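Local coordinates for putative secreted protein (Streptomyces coelicolor A3, PDB 2QF9) that is of unknown function but, as a putative secreted DUF305-family protein, folds as a helical bundle that is probably ferritin-like, at residues A10-D15 with R145-M150; Q21-M26 with Q48-Q53; Y28-R33 with R41-I46; Y115-M120 with A166-K171; M130-V135 with S153-I158. All coordinates share one frame; numbering follows the deposited sequence.

Contact 1: A10-D15 with R145-M150; sequences AGFARD and RLARGM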
# COMPACT_ATOMS: atom_id res chain seq x y z
N ALA A 10 6.11 12.69 -15.25
CA ALA A 10 4.99 11.79 -15.53
C ALA A 10 5.47 10.37 -15.79
O ALA A 10 4.90 9.41 -15.28
CB ALA A 10 4.14 12.30 -16.70
N GLY A 11 6.51 10.23 -16.62
CA GLY A 11 7.00 8.91 -17.02
C GLY A 11 7.54 8.13 -15.83
O GLY A 11 7.26 6.94 -15.69
N PHE A 12 8.30 8.80 -14.97
CA PHE A 12 8.82 8.13 -13.78
C PHE A 12 7.68 7.68 -12.87
O PHE A 12 7.68 6.55 -12.39
CB PHE A 12 9.83 8.99 -13.01
CG PHE A 12 10.34 8.35 -11.75
CD1 PHE A 12 11.32 7.35 -11.79
CD2 PHE A 12 9.81 8.73 -10.51
CE1 PHE A 12 11.78 6.76 -10.60
CE2 PHE A 12 10.25 8.16 -9.31
CZ PHE A 12 11.25 7.17 -9.35
N ALA A 13 6.70 8.57 -12.65
CA ALA A 13 5.52 8.21 -11.84
C ALA A 13 4.78 6.99 -12.40
O ALA A 13 4.43 6.08 -11.62
CB ALA A 13 4.57 9.41 -11.70
N ARG A 14 4.57 6.94 -13.71
CA ARG A 14 3.91 5.79 -14.35
C ARG A 14 4.73 4.51 -14.20
O ARG A 14 4.22 3.46 -13.74
CB ARG A 14 3.67 6.06 -15.85
CG ARG A 14 2.51 6.99 -16.14
CD ARG A 14 2.29 7.15 -17.64
NE ARG A 14 1.27 8.16 -17.89
CZ ARG A 14 1.48 9.38 -18.39
NH1 ARG A 14 0.45 10.20 -18.55
NH2 ARG A 14 2.69 9.77 -18.74
N ASP A 15 6.00 4.60 -14.59
CA ASP A 15 6.88 3.43 -14.67
C ASP A 15 7.23 2.91 -13.29
O ASP A 15 7.13 1.70 -13.03
CB ASP A 15 8.17 3.79 -15.43
CG ASP A 15 7.94 4.02 -16.93
OD1 ASP A 15 6.83 3.77 -17.45
OD2 ASP A 15 8.91 4.41 -17.60
N ARG A 145 12.97 14.34 -4.73
CA ARG A 145 13.39 13.95 -3.40
C ARG A 145 12.97 12.52 -3.09
O ARG A 145 13.73 11.79 -2.44
CB ARG A 145 12.84 14.91 -2.35
CG ARG A 145 13.45 16.30 -2.47
CD ARG A 145 13.22 17.16 -1.24
NE ARG A 145 11.80 17.30 -0.92
CZ ARG A 145 11.00 18.26 -1.39
NH1 ARG A 145 11.47 19.20 -2.21
NH2 ARG A 145 9.73 18.29 -1.02
N LEU A 146 11.78 12.14 -3.56
CA LEU A 146 11.31 10.77 -3.39
C LEU A 146 12.26 9.80 -4.07
O LEU A 146 12.66 8.79 -3.47
CB LEU A 146 9.88 10.58 -3.91
CG LEU A 146 9.20 9.28 -3.41
CD1 LEU A 146 8.88 9.32 -1.91
CD2 LEU A 146 7.91 9.04 -4.18
N ALA A 147 12.62 10.13 -5.32
CA ALA A 147 13.55 9.32 -6.11
C ALA A 147 14.92 9.19 -5.41
O ALA A 147 15.48 8.10 -5.31
CB ALA A 147 13.69 9.91 -7.52
N ARG A 148 15.44 10.31 -4.91
CA ARG A 148 16.73 10.33 -4.20
C ARG A 148 16.69 9.43 -2.95
O ARG A 148 17.68 8.77 -2.61
CB ARG A 148 17.08 11.78 -3.84
CG ARG A 148 18.57 12.08 -3.63
CD ARG A 148 18.96 13.42 -4.30
NE ARG A 148 17.89 14.43 -4.23
CZ ARG A 148 17.72 15.42 -5.11
NH1 ARG A 148 18.55 15.54 -6.14
NH2 ARG A 148 16.72 16.27 -4.95
N GLY A 149 15.53 9.38 -2.29
CA GLY A 149 15.32 8.54 -1.10
C GLY A 149 15.26 7.07 -1.45
O GLY A 149 15.74 6.22 -0.69
N MSE A 150 14.69 6.77 -2.62
CA MSE A 150 14.66 5.40 -3.14
C MSE A 150 16.05 4.88 -3.44
O MSE A 150 16.34 3.73 -3.15
CB MSE A 150 13.79 5.28 -4.38
CG MSE A 150 12.33 5.61 -4.15
SE MSE A 150 11.41 5.24 -5.82
CE MSE A 150 9.76 6.23 -5.52

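Contact 2: Q21-M26 with Q48-Q53; sequences QQAVEM and QTQANQ. With EDO (1,2-ethanediol), chain C.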
# COMPACT_ATOMS: atom_id res chain seq x y z
N GLN A 21 4.44 -1.93 -7.84
CA GLN A 21 3.36 -2.92 -7.80
C GLN A 21 3.90 -4.36 -7.77
O GLN A 21 3.40 -5.20 -7.00
CB GLN A 21 2.45 -2.74 -9.02
CG GLN A 21 1.27 -3.68 -9.04
CD GLN A 21 0.36 -3.41 -10.22
OE1 GLN A 21 0.76 -3.55 -11.39
NE2 GLN A 21 -0.88 -3.01 -9.93
N GLN A 22 4.89 -4.65 -8.60
CA GLN A 22 5.45 -5.99 -8.61
C GLN A 22 6.20 -6.34 -7.31
O GLN A 22 6.11 -7.48 -6.84
CB GLN A 22 6.34 -6.21 -9.83
CG GLN A 22 6.62 -7.71 -10.03
CD GLN A 22 7.63 -8.00 -11.10
OE1 GLN A 22 8.78 -7.57 -11.03
NE2 GLN A 22 7.19 -8.75 -12.11
N ALA A 23 6.92 -5.37 -6.74
CA ALA A 23 7.61 -5.61 -5.46
C ALA A 23 6.58 -5.97 -4.37
O ALA A 23 6.79 -6.91 -3.57
CB ALA A 23 8.40 -4.41 -5.02
N VAL A 24 5.50 -5.20 -4.31
CA VAL A 24 4.42 -5.48 -3.37
C VAL A 24 3.90 -6.92 -3.56
O VAL A 24 3.78 -7.68 -2.58
CB VAL A 24 3.28 -4.42 -3.49
CG1 VAL A 24 2.11 -4.79 -2.57
CG2 VAL A 24 3.85 -3.01 -3.18
N GLU A 25 3.59 -7.30 -4.80
CA GLU A 25 3.11 -8.65 -5.12
C GLU A 25 4.12 -9.73 -4.69
O GLU A 25 3.74 -10.73 -4.07
CB GLU A 25 2.80 -8.74 -6.63
CG GLU A 25 2.42 -10.13 -7.13
CD GLU A 25 1.10 -10.69 -6.56
OE1 GLU A 25 0.46 -10.03 -5.71
OE2 GLU A 25 0.72 -11.82 -6.98
N MSE A 26 5.40 -9.53 -5.01
CA MSE A 26 6.44 -10.46 -4.56
C MSE A 26 6.44 -10.63 -3.04
O MSE A 26 6.62 -11.74 -2.53
CB MSE A 26 7.81 -9.98 -5.00
CG MSE A 26 8.25 -10.55 -6.28
SE MSE A 26 10.18 -10.44 -6.27
CE MSE A 26 10.37 -8.52 -6.15
N GLN A 48 4.93 -2.23 2.50
CA GLN A 48 4.37 -1.01 3.09
C GLN A 48 4.93 0.24 2.41
O GLN A 48 4.17 1.15 2.04
CB GLN A 48 4.60 -1.00 4.60
CG GLN A 48 3.70 -2.00 5.35
CD GLN A 48 2.28 -1.46 5.53
OE1 GLN A 48 1.96 -0.90 6.57
NE2 GLN A 48 1.45 -1.60 4.51
N THR A 49 6.25 0.28 2.25
CA THR A 49 6.91 1.44 1.69
C THR A 49 6.56 1.61 0.22
O THR A 49 6.18 2.70 -0.21
CB THR A 49 8.44 1.37 1.90
OG1 THR A 49 8.69 1.41 3.30
CG2 THR A 49 9.18 2.55 1.21
N GLN A 50 6.64 0.53 -0.54
CA GLN A 50 6.44 0.62 -1.98
C GLN A 50 4.96 0.84 -2.36
O GLN A 50 4.67 1.62 -3.26
CB GLN A 50 7.08 -0.56 -2.72
CG GLN A 50 8.64 -0.49 -2.60
CD GLN A 50 9.39 -1.18 -3.73
OE1 GLN A 50 8.86 -1.40 -4.80
NE2 GLN A 50 10.64 -1.50 -3.48
N ALA A 51 4.03 0.24 -1.62
CA ALA A 51 2.62 0.54 -1.85
C ALA A 51 2.35 2.00 -1.55
O ALA A 51 1.59 2.65 -2.27
CB ALA A 51 1.72 -0.35 -0.98
N ASN A 52 2.95 2.52 -0.48
CA ASN A 52 2.72 3.91 -0.09
C ASN A 52 3.27 4.85 -1.17
O ASN A 52 2.57 5.77 -1.64
CB ASN A 52 3.36 4.23 1.26
CG ASN A 52 3.06 5.63 1.72
OD1 ASN A 52 1.89 6.01 1.88
ND2 ASN A 52 4.10 6.43 1.92
N GLN A 53 4.51 4.61 -1.59
CA GLN A 53 5.12 5.42 -2.65
C GLN A 53 4.36 5.31 -3.98
O GLN A 53 4.22 6.31 -4.71
CB GLN A 53 6.58 5.05 -2.83
CG GLN A 53 7.43 5.35 -1.61
CD GLN A 53 8.87 4.90 -1.76
OE1 GLN A 53 9.20 4.15 -2.68
NE2 GLN A 53 9.74 5.34 -0.85
C1 EDO C . -0.78 -2.97 1.46
O1 EDO C . -0.93 -4.12 0.64
C2 EDO C . 0.69 -2.57 1.44
O2 EDO C . 1.37 -3.24 2.49

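Contact 3: Y28-R33 with R41-I46; sequences YIVRDR and RLAYDI. With EDO (1,2-ethanediol), chain C.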
# COMPACT_ATOMS: atom_id res chain seq x y z
N TYR A 28 3.83 -10.15 -0.92
CA TYR A 28 2.66 -10.95 -0.56
C TYR A 28 2.93 -12.44 -0.78
O TYR A 28 2.56 -13.26 0.06
CB TYR A 28 1.42 -10.53 -1.37
CG TYR A 28 0.64 -9.46 -0.65
CD1 TYR A 28 0.85 -8.10 -0.92
CD2 TYR A 28 -0.27 -9.81 0.37
CE1 TYR A 28 0.13 -7.11 -0.22
CE2 TYR A 28 -1.00 -8.81 1.07
CZ TYR A 28 -0.78 -7.48 0.78
OH TYR A 28 -1.48 -6.51 1.46
N ILE A 29 3.57 -12.77 -1.89
CA ILE A 29 3.82 -14.17 -2.23
C ILE A 29 4.79 -14.82 -1.22
O ILE A 29 4.48 -15.87 -0.64
CB ILE A 29 4.34 -14.35 -3.69
CG1 ILE A 29 3.28 -13.91 -4.72
CG2 ILE A 29 4.72 -15.82 -3.93
CD1 ILE A 29 3.87 -13.72 -6.12
N VAL A 30 5.94 -14.18 -0.99
CA VAL A 30 6.93 -14.78 -0.09
C VAL A 30 6.38 -14.96 1.34
O VAL A 30 6.70 -15.93 2.01
CB VAL A 30 8.29 -14.04 -0.10
CG1 VAL A 30 8.26 -12.77 0.75
CG2 VAL A 30 9.41 -15.00 0.41
N ARG A 31 5.54 -14.03 1.79
CA ARG A 31 5.04 -14.10 3.16
C ARG A 31 4.14 -15.32 3.36
O ARG A 31 4.03 -15.85 4.47
CB ARG A 31 4.37 -12.80 3.59
CG ARG A 31 5.39 -11.69 3.91
CD ARG A 31 4.68 -10.35 4.17
NE ARG A 31 3.58 -10.47 5.13
CZ ARG A 31 3.71 -10.42 6.46
NH1 ARG A 31 4.91 -10.28 7.01
NH2 ARG A 31 2.64 -10.54 7.23
N ASP A 32 3.56 -15.81 2.26
CA ASP A 32 2.72 -17.00 2.31
C ASP A 32 3.50 -18.31 2.14
O ASP A 32 2.94 -19.41 2.30
CB ASP A 32 1.58 -16.90 1.28
CG ASP A 32 0.38 -16.10 1.78
OD1 ASP A 32 0.41 -15.55 2.90
OD2 ASP A 32 -0.61 -16.03 1.04
N ARG A 33 4.79 -18.21 1.83
CA ARG A 33 5.61 -19.39 1.49
C ARG A 33 6.63 -19.78 2.56
O ARG A 33 7.27 -20.84 2.46
CB ARG A 33 6.37 -19.17 0.16
CG ARG A 33 5.54 -18.88 -1.10
CD ARG A 33 4.36 -19.82 -1.28
NE ARG A 33 4.75 -21.22 -1.43
CZ ARG A 33 3.90 -22.23 -1.58
NH1 ARG A 33 2.59 -22.01 -1.63
NH2 ARG A 33 4.36 -23.47 -1.72
N ARG A 41 9.45 -10.01 7.77
CA ARG A 41 9.48 -8.60 8.22
C ARG A 41 9.98 -7.71 7.09
O ARG A 41 9.41 -6.64 6.85
CB ARG A 41 10.34 -8.39 9.48
CG ARG A 41 10.45 -6.93 9.89
CD ARG A 41 9.11 -6.35 10.34
NE ARG A 41 9.06 -4.89 10.25
CZ ARG A 41 8.15 -4.11 10.84
NH1 ARG A 41 7.20 -4.62 11.62
NH2 ARG A 41 8.20 -2.79 10.65
N LEU A 42 11.04 -8.14 6.40
CA LEU A 42 11.56 -7.37 5.28
C LEU A 42 10.47 -7.20 4.22
O LEU A 42 10.24 -6.08 3.72
CB LEU A 42 12.79 -8.06 4.68
CG LEU A 42 13.33 -7.47 3.37
CD1 LEU A 42 13.76 -5.98 3.53
CD2 LEU A 42 14.44 -8.37 2.81
N ALA A 43 9.81 -8.32 3.88
CA ALA A 43 8.75 -8.30 2.85
C ALA A 43 7.62 -7.35 3.26
O ALA A 43 7.12 -6.59 2.45
CB ALA A 43 8.22 -9.72 2.61
N TYR A 44 7.27 -7.35 4.54
CA TYR A 44 6.23 -6.44 5.04
C TYR A 44 6.68 -4.98 4.88
O TYR A 44 5.92 -4.14 4.40
CB TYR A 44 5.93 -6.77 6.51
CG TYR A 44 5.06 -5.77 7.23
CD1 TYR A 44 3.67 -5.86 7.17
CD2 TYR A 44 5.63 -4.75 7.99
CE1 TYR A 44 2.86 -4.94 7.84
CE2 TYR A 44 4.83 -3.83 8.67
CZ TYR A 44 3.45 -3.94 8.59
OH TYR A 44 2.65 -3.04 9.26
N ASP A 45 7.92 -4.68 5.29
CA ASP A 45 8.47 -3.32 5.15
C ASP A 45 8.54 -2.83 3.69
O ASP A 45 8.14 -1.70 3.38
CB ASP A 45 9.83 -3.21 5.82
CG ASP A 45 9.73 -3.29 7.36
OD1 ASP A 45 8.65 -3.03 7.92
OD2 ASP A 45 10.74 -3.60 8.01
N ILE A 46 9.00 -3.69 2.80
CA ILE A 46 9.02 -3.35 1.38
C ILE A 46 7.60 -3.14 0.85
O ILE A 46 7.36 -2.18 0.11
CB ILE A 46 9.77 -4.42 0.56
CG1 ILE A 46 11.26 -4.35 0.92
CG2 ILE A 46 9.54 -4.22 -0.97
CD1 ILE A 46 12.11 -5.48 0.29
C1 EDO C . -0.78 -2.97 1.46
O1 EDO C . -0.93 -4.12 0.64
C2 EDO C . 0.69 -2.57 1.44
O2 EDO C . 1.37 -3.24 2.49

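Contact 4: Y115-M120 with A166-K171; sequences YYLQLM and AERGAK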
# COMPACT_ATOMS: atom_id res chain seq x y z
N TYR A 115 15.03 -17.30 -3.03
CA TYR A 115 14.58 -16.90 -4.37
C TYR A 115 14.00 -15.49 -4.34
O TYR A 115 14.28 -14.69 -5.23
CB TYR A 115 13.57 -17.90 -4.93
CG TYR A 115 13.44 -17.79 -6.44
CD1 TYR A 115 14.53 -18.10 -7.27
CD2 TYR A 115 12.26 -17.39 -7.04
CE1 TYR A 115 14.43 -18.00 -8.66
CE2 TYR A 115 12.14 -17.28 -8.41
CZ TYR A 115 13.23 -17.59 -9.22
OH TYR A 115 13.15 -17.49 -10.60
N TYR A 116 13.24 -15.18 -3.29
CA TYR A 116 12.69 -13.84 -3.07
C TYR A 116 13.82 -12.81 -2.94
O TYR A 116 13.79 -11.75 -3.56
CB TYR A 116 11.84 -13.85 -1.79
CG TYR A 116 11.40 -12.49 -1.34
CD1 TYR A 116 10.35 -11.81 -1.99
CD2 TYR A 116 12.05 -11.84 -0.27
CE1 TYR A 116 9.94 -10.55 -1.57
CE2 TYR A 116 11.66 -10.57 0.15
CZ TYR A 116 10.60 -9.93 -0.50
OH TYR A 116 10.20 -8.69 -0.08
N LEU A 117 14.81 -13.12 -2.10
CA LEU A 117 15.95 -12.24 -1.91
C LEU A 117 16.72 -12.00 -3.20
O LEU A 117 17.19 -10.90 -3.45
CB LEU A 117 16.86 -12.76 -0.80
CG LEU A 117 16.23 -12.72 0.60
CD1 LEU A 117 17.02 -13.63 1.52
CD2 LEU A 117 16.14 -11.28 1.16
N GLN A 118 16.85 -13.04 -4.03
CA GLN A 118 17.54 -12.90 -5.32
C GLN A 118 16.74 -12.02 -6.28
O GLN A 118 17.29 -11.09 -6.89
CB GLN A 118 17.78 -14.27 -5.92
CG GLN A 118 18.88 -15.04 -5.19
CD GLN A 118 18.94 -16.51 -5.62
OE1 GLN A 118 17.95 -17.07 -6.07
NE2 GLN A 118 20.11 -17.13 -5.46
N LEU A 119 15.44 -12.32 -6.41
CA LEU A 119 14.57 -11.51 -7.26
C LEU A 119 14.51 -10.05 -6.80
O LEU A 119 14.56 -9.13 -7.62
CB LEU A 119 13.16 -12.07 -7.31
CG LEU A 119 12.93 -13.40 -8.02
CD1 LEU A 119 11.47 -13.82 -7.85
CD2 LEU A 119 13.33 -13.35 -9.52
N MSE A 120 14.40 -9.83 -5.50
CA MSE A 120 14.25 -8.47 -4.99
C MSE A 120 15.57 -7.69 -5.12
O MSE A 120 15.57 -6.48 -5.34
CB MSE A 120 13.73 -8.48 -3.55
CG MSE A 120 13.34 -7.12 -3.03
SE MSE A 120 11.84 -6.28 -4.00
CE MSE A 120 10.37 -7.20 -3.11
N ALA A 166 23.66 -14.72 2.28
CA ALA A 166 24.82 -15.46 2.80
C ALA A 166 24.44 -16.33 4.02
O ALA A 166 24.81 -17.52 4.12
CB ALA A 166 25.93 -14.52 3.15
N GLU A 167 23.66 -15.76 4.93
CA GLU A 167 23.23 -16.48 6.13
C GLU A 167 22.35 -17.69 5.80
O GLU A 167 22.27 -18.64 6.59
CB GLU A 167 22.56 -15.52 7.12
CG GLU A 167 23.62 -14.67 7.84
CD GLU A 167 23.08 -13.50 8.65
OE1 GLU A 167 21.86 -13.22 8.66
OE2 GLU A 167 23.92 -12.85 9.31
N ARG A 168 21.72 -17.66 4.62
CA ARG A 168 20.90 -18.76 4.12
C ARG A 168 21.67 -19.68 3.14
O ARG A 168 21.08 -20.51 2.47
CB ARG A 168 19.59 -18.24 3.53
CG ARG A 168 18.57 -17.86 4.60
CD ARG A 168 17.57 -16.76 4.16
NE ARG A 168 16.80 -16.30 5.32
CZ ARG A 168 17.26 -15.49 6.28
NH1 ARG A 168 18.50 -15.01 6.27
NH2 ARG A 168 16.47 -15.17 7.30
N GLY A 169 23.00 -19.52 3.08
CA GLY A 169 23.84 -20.39 2.27
C GLY A 169 23.73 -20.13 0.78
O GLY A 169 23.94 -21.03 -0.04
N ALA A 170 23.41 -18.90 0.42
CA ALA A 170 23.21 -18.52 -0.97
C ALA A 170 23.83 -17.15 -1.28
O ALA A 170 24.45 -16.52 -0.40
CB ALA A 170 21.70 -18.56 -1.32
N LYS A 171 23.66 -16.70 -2.52
CA LYS A 171 24.14 -15.40 -2.97
C LYS A 171 23.19 -14.82 -4.03
O LYS A 171 22.18 -15.46 -4.38
CB LYS A 171 25.56 -15.51 -3.53
CG LYS A 171 25.65 -16.42 -4.75
CD LYS A 171 27.09 -16.64 -5.21
CE LYS A 171 27.71 -15.35 -5.76
NZ LYS A 171 29.14 -15.59 -6.20

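Contact 5: M130-V135 with S153-I158; sequences MAKGCV and SQESEI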
# COMPACT_ATOMS: atom_id res chain seq x y z
N MSE A 130 16.43 3.45 -12.34
CA MSE A 130 15.30 4.30 -12.69
C MSE A 130 15.20 5.54 -11.80
O MSE A 130 14.94 6.65 -12.30
CB MSE A 130 14.00 3.50 -12.61
CG MSE A 130 13.94 2.34 -13.56
SE MSE A 130 12.49 1.11 -13.07
CE MSE A 130 10.94 2.28 -13.32
N ALA A 131 15.39 5.37 -10.49
CA ALA A 131 15.32 6.49 -9.54
C ALA A 131 16.41 7.52 -9.85
O ALA A 131 16.18 8.75 -9.82
CB ALA A 131 15.44 6.00 -8.13
N LYS A 132 17.61 7.02 -10.15
CA LYS A 132 18.72 7.87 -10.58
C LYS A 132 18.34 8.68 -11.80
O LYS A 132 18.72 9.87 -11.90
CB LYS A 132 19.98 7.03 -10.84
CG LYS A 132 20.72 6.63 -9.58
CD LYS A 132 21.95 5.79 -9.94
CE LYS A 132 22.76 5.41 -8.71
NZ LYS A 132 23.88 4.45 -9.10
N GLY A 133 17.59 8.07 -12.72
CA GLY A 133 17.10 8.75 -13.92
C GLY A 133 16.20 9.93 -13.56
O GLY A 133 16.29 11.01 -14.16
N CYS A 134 15.32 9.74 -12.58
CA CYS A 134 14.46 10.82 -12.10
C CYS A 134 15.27 11.89 -11.34
O CYS A 134 15.01 13.08 -11.49
CB CYS A 134 13.31 10.27 -11.25
SG CYS A 134 12.17 11.51 -10.54
N VAL A 135 16.27 11.49 -10.55
CA VAL A 135 17.11 12.48 -9.86
C VAL A 135 17.74 13.42 -10.92
O VAL A 135 17.81 14.65 -10.72
CB VAL A 135 18.17 11.82 -8.90
CG1 VAL A 135 19.12 12.88 -8.31
CG2 VAL A 135 17.48 11.10 -7.76
N SER A 153 17.41 4.02 0.09
CA SER A 153 16.70 2.92 0.74
C SER A 153 16.92 1.59 0.01
O SER A 153 17.12 0.55 0.66
CB SER A 153 15.19 3.23 0.92
OG SER A 153 14.55 3.34 -0.34
N GLN A 154 16.88 1.62 -1.32
CA GLN A 154 17.07 0.39 -2.09
C GLN A 154 18.51 -0.11 -2.00
O GLN A 154 18.75 -1.31 -1.89
CB GLN A 154 16.68 0.59 -3.54
CG GLN A 154 15.20 0.84 -3.74
CD GLN A 154 14.88 1.09 -5.19
OE1 GLN A 154 14.40 0.21 -5.88
NE2 GLN A 154 15.20 2.29 -5.68
N GLU A 155 19.48 0.82 -2.03
CA GLU A 155 20.89 0.44 -1.87
C GLU A 155 21.17 -0.16 -0.47
O GLU A 155 21.83 -1.19 -0.37
CB GLU A 155 21.83 1.60 -2.20
CG GLU A 155 21.95 1.84 -3.68
CD GLU A 155 22.91 2.98 -4.03
OE1 GLU A 155 23.25 3.81 -3.15
OE2 GLU A 155 23.30 3.04 -5.21
N SER A 156 20.58 0.43 0.58
CA SER A 156 20.66 -0.11 1.94
C SER A 156 20.04 -1.50 2.00
O SER A 156 20.62 -2.41 2.59
CB SER A 156 19.98 0.83 2.95
OG SER A 156 19.93 0.25 4.25
N GLU A 157 18.88 -1.68 1.37
CA GLU A 157 18.21 -2.99 1.38
C GLU A 157 18.98 -4.05 0.59
O GLU A 157 18.99 -5.22 0.98
CB GLU A 157 16.75 -2.86 0.93
CG GLU A 157 15.88 -2.33 2.07
CD GLU A 157 14.44 -2.06 1.69
OE1 GLU A 157 14.05 -2.30 0.53
OE2 GLU A 157 13.70 -1.57 2.57
N ILE A 158 19.64 -3.65 -0.50
CA ILE A 158 20.49 -4.61 -1.25
C ILE A 158 21.60 -5.15 -0.32
O ILE A 158 21.85 -6.36 -0.27
CB ILE A 158 21.10 -3.97 -2.52
CG1 ILE A 158 20.00 -3.75 -3.58
CG2 ILE A 158 22.23 -4.88 -3.12
CD1 ILE A 158 20.39 -2.75 -4.70

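Contact 1: A10-D15 with R145-M150
In the core of the helical bundle, F12 of helix 8-31 reaches toward A147 and M150 of helix 141-167, its ring extending across between these two helices. The backbones stay well apart, the F12 and A147 CA atoms being 9.1 Å from each other, and no hydrogen bond joins the segments. Contact is made by the far end of the ring. F12 CZ lies 4.1 Å from A147 CB, approached obliquely, and 4.0 Å from M150 SE, the protein having been crystallised with selenomethionine. With CG swung opposite the backbone N (chi1 177°), the phenyl group is carried toward helix 141-167, while the extended M150 chain comes from the opposite direction. The selenium lies at the edge of the ring: it sits 5.4 Å from the F12 ring centroid and 80° off the normal, an edge-on Met-aromatic contact. The contact is part of the apolar interior of the helical bundle, and other helices add to it here. C134 of helix 109-137 packs on both F12 and A147, M57 of helix 37-63 touches F12, and the side chain of M150 also rests on Q53.

Contact 2: Q21-M26 with Q48-Q53
V24 and A23 of helix 8-31 meet A51 and Q50 of helix 37-63 in a buried contact without hydrogen bonds between the segments. V24 makes its contact through CG2, the branch set opposite its carbonyl carbon and beside the backbone N, which lies 3.6 Å from A51 N and 4.1 Å from A51 CB. Alongside, the amide end of Q50 comes down on the methyl of A23, with Q50 OE1 3.1 Å from A23 CB, a close approach. Q50 gets there because its chain runs extended beyond CG, and H124 of helix 109-137 packs against it. The same A51 CB also touches C2 of a bound 1,2-ethanediol, probably from the crystallisation liquor, 3.4 Å away. Q48, bent at chi2, donates an N-H from NE2 to ethanediol O2 (2.6 Å, 146° at the hydrogen). Farther out, Q48 OE1 accepts from Q21 NE2 of the second subunit, and V24 packs on Q48 of that subunit. The segment axes approach to 8.7 Å and cross at -149°, the near-antiparallel arrangement of an alpha-helical hairpin, here with one flank in the dimer interface.

Contact 3: Y28-R33 with R41-I46
R31 and A43 bring their backbones to a CA separation of 6.9 Å, where the C-terminal part of helix 8-31 faces the early part of helix 37-63 beside the bend of the alpha-helical hairpin. The small side chain of A43 is consistent with this closeness: its CB touches V30 CG1 at 3.6 Å and R31 CG at 3.7 Å. V30 places that CG1 branch between the backbone N and the carbonyl carbon (chi1 79°). R31 then bends at chi3 and runs beside Y44, pointing the same way, with R31 NH1 3.7 Å from Y44 CB and the guanidinium and ring planes 53° apart. Y44 also puts CD2 over the face of the R41 guanidinium. D45 grips that group in an intrahelical salt bridge, R41 NE to D45 OD2 at 3.1 Å and R41 NH2 to D45 OD1 at 2.8 Å. The hydroxyl of Y44 bonds to E25 of the second subunit, whose Y28 meets the Y44 ring edge-to-face. In the same interface, the bound ethanediol lies at the edge of the Y28 ring, its O1 2.6 Å from Y28 OH.

Contact 4: Y115-M120 with A166-K171
Q118 of helix 109-137 sets its CG opposite the carbonyl carbon (chi1 -73°) and then runs extended, a combination that carries the amide from the flank of its helix to the backbone of K171. Neighbouring L117 is directed toward the 166-171 segment. R168 and K171, their partners, lie in and just after the Schellman motif that ends helix 141-167 at one end of the helical bundle: G169, with a positive phi of 74°, is the C-prime residue, G169 N bonds to A166 O at 2.9 Å, and A170 N bonds back to L165 O. Past that turn the backbone of A170 and K171 is extended, bringing K171 O to Q118. The apolar half of the contact is slight. L117 and R168 cross at about a right angle, with L117 CD1 4.1 Å from R168 CD, so the aliphatic part of the arginine helps cover the leucine, which also touches M161, L164 and L165. The charged end of R168 is occupied by salt bridges to E113, D36 and E38, which probably hold the guanidinium in place and so fix the CD group beside L117. The polar half is one nearly straight bond, Q118 NE2 to K171 O, at 2.9 Å and 171°; the oxygen lies in the amide plane of Q118, and the donor comes nearly along the C=O axis of K171.

Contact 5: M130-V135 with S153-I158
A131 and Q154 form the buried side of this contact between helices 109-137 and 141-167, the second alpha-helical hairpin of the bundle, while K132 and E155 lie on its solvent side. Even the buried side is modest. The CA atoms of A131 and Q154 are 9.8 Å apart. In the conformer described, Q154 NE2 donates to M150 O within its own helix, and its approach to A131 CB, 4.5 Å from NE2, is at most a loose one; V151 also touches A131 and K132. Close by, C134 is joined to C138 in a disulfide near the end of helix 109-137. Toward solvent the fit loosens further. K132 and E155 both run extended beyond CG and cross at about a right angle. Opposite charges face each other there, but K132 NZ stays 4.2 Å from E155 OE2, too far for a salt bridge.

Overall arrangement
The five contacts sample one helical bundle built from two hairpins. Contacts 2 and 3 lie along the first hairpin, their centres about 10 Å apart, and share both the bound ethanediol and the second subunit; contacts 4 and 5 lie along the other, their centres about 20 Å apart. Contact 1 ties the hairpins together and touches contact 5, their centres about 9 Å apart, where A147 O packs 3.5 Å from A131 CB. Contact 4, about 27 Å from contact 1 by centres, occupies the opposite end and meets contact 3 through Y116, whose OH is 3.3 Å from A43 CA. I46 CG1 packs 3.5 Å from E157 OE1, where contacts 3 and 5 touch.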